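Local coordinates for protein AvrRpt2 (Erwinia amylovora, PDB 6HQZ) that probably cleaves host plant proteins as a type III secreted effector, a papain-like cysteine protease of family C70, at residues I119-P124 with L130-D135. Residues are numbered along the deposited sequence; the frame is centred on the assembly and turned at random.
Sequences IIFHDP and LTMPLD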
ATOM      1  N   ILE A 119       6.493  -7.297  11.697  1.00 27.21           N
ATOM      2  CA  ILE A 119       5.626  -7.810  10.668  1.00 27.52           C
ATOM      3  C   ILE A 119       4.594  -8.684  11.320  1.00 27.22           C
ATOM      4  O   ILE A 119       4.833  -9.238  12.374  1.00 24.89           O
ATOM      5  CB  ILE A 119       6.363  -8.619   9.611  1.00 26.86           C
ATOM      6  CG1 ILE A 119       7.052  -9.859  10.221  1.00 26.73           C
ATOM      7  CG2 ILE A 119       7.416  -7.713   8.989  1.00 28.75           C
ATOM      8  CD1 ILE A 119       7.245 -10.927   9.170  1.00 25.79           C
ATOM      9  N   ILE A 120       3.446  -8.790  10.654  1.00 27.10           N
ATOM     10  CA  ILE A 120       2.352  -9.566  11.135  1.00 26.46           C
ATOM     11  C   ILE A 120       2.159 -10.707  10.141  1.00 25.60           C
ATOM     12  O   ILE A 120       2.044 -10.476   8.961  1.00 24.96           O
ATOM     13  CB  ILE A 120       1.035  -8.752  11.202  1.00 27.64           C
ATOM     14  CG1 ILE A 120       1.278  -7.432  11.973  1.00 28.93           C
ATOM     15  CG2 ILE A 120      -0.017  -9.567  11.846  1.00 28.90           C
ATOM     16  CD1 ILE A 120       0.125  -6.469  11.943  1.00 30.69           C
ATOM     17  N   PHE A 121       2.065 -11.941  10.650  1.00 25.12           N
ATOM     18  CA  PHE A 121       2.056 -13.080   9.753  1.00 24.53           C
ATOM     19  C   PHE A 121       1.327 -14.251  10.351  1.00 23.91           C
ATOM     20  O   PHE A 121       1.261 -14.422  11.589  1.00 24.68           O
ATOM     21  CB  PHE A 121       3.490 -13.488   9.367  1.00 24.01           C
ATOM     22  CG  PHE A 121       4.309 -14.026  10.491  1.00 23.44           C
ATOM     23  CD1 PHE A 121       4.909 -13.169  11.437  1.00 24.23           C
ATOM     24  CD2 PHE A 121       4.502 -15.403  10.624  1.00 23.80           C
ATOM     25  CE1 PHE A 121       5.693 -13.697  12.471  1.00 24.14           C
ATOM     26  CE2 PHE A 121       5.307 -15.935  11.656  1.00 23.77           C
ATOM     27  CZ  PHE A 121       5.869 -15.109  12.605  1.00 24.81           C
ATOM     28  N   HIS A 122       0.754 -15.044   9.450  1.00 24.17           N
ATOM     29  CA  HIS A 122       0.130 -16.311   9.756  1.00 23.02           C
ATOM     30  C   HIS A 122       1.234 -17.376   9.616  1.00 22.54           C
ATOM     31  O   HIS A 122       1.799 -17.523   8.551  1.00 21.49           O
ATOM     32  CB  HIS A 122      -0.944 -16.701   8.740  1.00 24.13           C
ATOM     33  CG  HIS A 122      -2.233 -15.952   8.898  1.00 25.14           C
ATOM     34  ND1 HIS A 122      -2.541 -15.244  10.042  1.00 25.70           N
ATOM     35  CD2 HIS A 122      -3.296 -15.836   8.077  1.00 26.70           C
ATOM     36  CE1 HIS A 122      -3.733 -14.686   9.893  1.00 26.96           C
ATOM     37  NE2 HIS A 122      -4.235 -15.072   8.730  1.00 27.34           N
ATOM     38  N   ASP A 123       1.421 -18.163  10.662  1.00 23.19           N
ATOM     39  CA  ASP A 123       2.419 -19.251  10.686  1.00 23.23           C
ATOM     40  C   ASP A 123       1.650 -20.573  10.717  1.00 22.94           C
ATOM     41  O   ASP A 123       0.958 -20.889  11.686  1.00 23.86           O
ATOM     42  CB  ASP A 123       3.289 -19.107  11.908  1.00 23.20           C
ATOM     43  CG  ASP A 123       4.469 -20.099  11.922  1.00 26.40           C
ATOM     44  OD1 ASP A 123       4.277 -21.292  11.697  1.00 24.80           O
ATOM     45  OD2 ASP A 123       5.561 -19.693  12.255  1.00 26.98           O
ATOM     46  N   PRO A 124       1.738 -21.357   9.645  1.00 22.24           N
ATOM     47  CA  PRO A 124       0.994 -22.559   9.564  1.00 24.68           C
ATOM     48  C   PRO A 124       1.271 -23.564  10.703  1.00 25.83           C
ATOM     49  O   PRO A 124       0.498 -24.538  10.887  1.00 25.03           O
ATOM     50  CB  PRO A 124       1.433 -23.171   8.220  1.00 25.40           C
ATOM     51  CG  PRO A 124       2.113 -22.115   7.466  1.00 25.51           C
ATOM     52  CD  PRO A 124       2.493 -21.045   8.438  1.00 23.75           C
ATOM     53  N   LEU A 130       0.600 -13.806  14.317  1.00 27.50           N
ATOM     54  CA  LEU A 130       1.844 -13.618  15.071  1.00 27.07           C
ATOM     55  C   LEU A 130       2.550 -12.334  14.559  1.00 27.06           C
ATOM     56  O   LEU A 130       2.273 -11.812  13.459  1.00 25.51           O
ATOM     57  CB  LEU A 130       2.789 -14.769  14.883  1.00 27.35           C
ATOM     58  CG  LEU A 130       2.313 -16.216  15.174  1.00 28.14           C
ATOM     59  CD1 LEU A 130       3.493 -17.212  15.007  1.00 28.50           C
ATOM     60  CD2 LEU A 130       1.587 -16.326  16.499  1.00 30.12           C
ATOM     61  N   THR A 131       3.470 -11.835  15.360  1.00 26.55           N
ATOM     62  CA  THR A 131       4.402 -10.839  14.820  1.00 27.24           C
ATOM     63  C   THR A 131       5.823 -11.277  15.109  1.00 25.97           C
ATOM     64  O   THR A 131       6.053 -11.953  16.071  1.00 25.64           O
ATOM     65  CB  THR A 131       4.214  -9.421  15.423  1.00 28.73           C
ATOM     66  OG1 THR A 131       4.730  -9.332  16.766  1.00 30.09           O
ATOM     67  CG2 THR A 131       2.753  -9.018  15.428  1.00 30.76           C
ATOM     68  N   MET A 132       6.743 -10.777  14.313  1.00 25.49           N
ATOM     69  CA  MET A 132       8.147 -10.829  14.627  1.00 25.31           C
ATOM     70  C   MET A 132       8.790  -9.498  14.316  1.00 24.91           C
ATOM     71  O   MET A 132       8.310  -8.783  13.439  1.00 26.81           O
ATOM     72  CB  MET A 132       8.887 -11.972  13.857  1.00 25.30           C
ATOM     73  CG  MET A 132       9.328 -11.747  12.461  1.00 25.84           C
ATOM     74  SD  MET A 132      10.349 -12.942  11.533  1.00 25.83           S
ATOM     75  CE  MET A 132       9.179 -14.273  11.306  1.00 25.97           C
ATOM     76  N   PRO A 133       9.944  -9.223  14.929  1.00 25.92           N
ATOM     77  CA  PRO A 133      10.570  -7.977  14.586  1.00 26.89           C
ATOM     78  C   PRO A 133      10.929  -7.886  13.114  1.00 26.52           C
ATOM     79  O   PRO A 133      11.381  -8.867  12.480  1.00 27.17           O
ATOM     80  CB  PRO A 133      11.852  -7.970  15.425  1.00 28.96           C
ATOM     81  CG  PRO A 133      11.555  -8.916  16.546  1.00 28.97           C
ATOM     82  CD  PRO A 133      10.733  -9.972  15.907  1.00 26.94           C
ATOM     83  N   LEU A 134      10.809  -6.691  12.573  1.00 28.06           N
ATOM     84  CA  LEU A 134      11.239  -6.434  11.221  1.00 27.60           C
ATOM     85  C   LEU A 134      12.685  -6.789  11.035  1.00 28.38           C
ATOM     86  O   LEU A 134      13.049  -7.325   9.966  1.00 27.15           O
ATOM     87  CB  LEU A 134      11.002  -4.964  10.884  1.00 29.97           C
ATOM     88  CG  LEU A 134      11.395  -4.536   9.506  1.00 30.83           C
ATOM     89  CD1 LEU A 134      10.758  -5.456   8.465  1.00 30.09           C
ATOM     90  CD2 LEU A 134      11.020  -3.065   9.279  1.00 32.77           C
ATOM     91  N   ASP A 135      13.543  -6.484  12.042  1.00 29.78           N
ATOM     92  CA  ASP A 135      14.972  -6.832  11.933  0.60 31.07           C
ATOM     93  C   ASP A 135      15.113  -8.349  11.688  1.00 28.87           C
ATOM     94  O   ASP A 135      15.959  -8.771  10.914  1.00 28.75           O
ATOM     95  CB  ASP A 135      15.792  -6.400  13.171  0.60 34.35           C
ATOM     96  CG  ASP A 135      17.302  -6.786  13.082  0.60 36.06           C
ATOM     97  OD1 ASP A 135      18.120  -6.081  12.446  0.60 38.06           O
ATOM     98  OD2 ASP A 135      17.682  -7.800  13.699  0.60 38.37           O
TER
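The last beta hairpin of the antiparallel sheet in this papain-like domain pairs Ile119 and Phe121 with Met132 and Leu130, an example of how an edge strand is joined to its neighbour by backbone bonds and packed mainly on one face. Ile119 and Met132 form a hydrogen-bonded pair through Ile119 N to Met132 O (2.9 Å) and Met132 N to Ile119 O. At Phe121 and Leu130 the pairing is less even: Phe121 N to Leu130 O is fairly straight, 160° at the hydrogen, whereas the return bond from Leu130 N to Phe121 O is weak. Ile120 and Thr131 make the non-hydrogen-bonded pair between them, their CA atoms 4.4 Å apart, with CA-H...O contacts from Thr131 CA to Ile119 O and from Ile120 CA to Leu130 O.

Phe121 is central to the packing on the face it shares with Ile119, Leu130 and Met132. With CG held between its own backbone N and carbonyl carbon (chi1 67°), its ring leans across toward the partner strand. Leu130 CB sits over one ring face, displaced toward the rim, in a CH-pi contact 4.1 Å from the centroid. Met132 N meets the ring edge, and the methionine, bent at chi3, brings CE to 3.7 Å from Phe121 CZ; its sulfur lies obliquely to the ring, a Met-aromatic contact. Alongside, Ile119 CG1 rests 3.7 Å from Met132 CG. Leu134, opening helix 134-140 just after the N-cap Pro133, reaches Ile119 CG2 with CD1; both residues also touch Leu83 of helix 80-90. Beyond the pairing, Leu130 CD1 packs against Asp123 CB, while Asp123 OD1 accepts a hydrogen bond from Gln125 N in the connecting turn. Strand 104-113 flanks 118-123 on its other side, while 130-133 is outermost within the chain, so this is the antiparallel hairpin at the edge of the sheet in a papain-like protease fold.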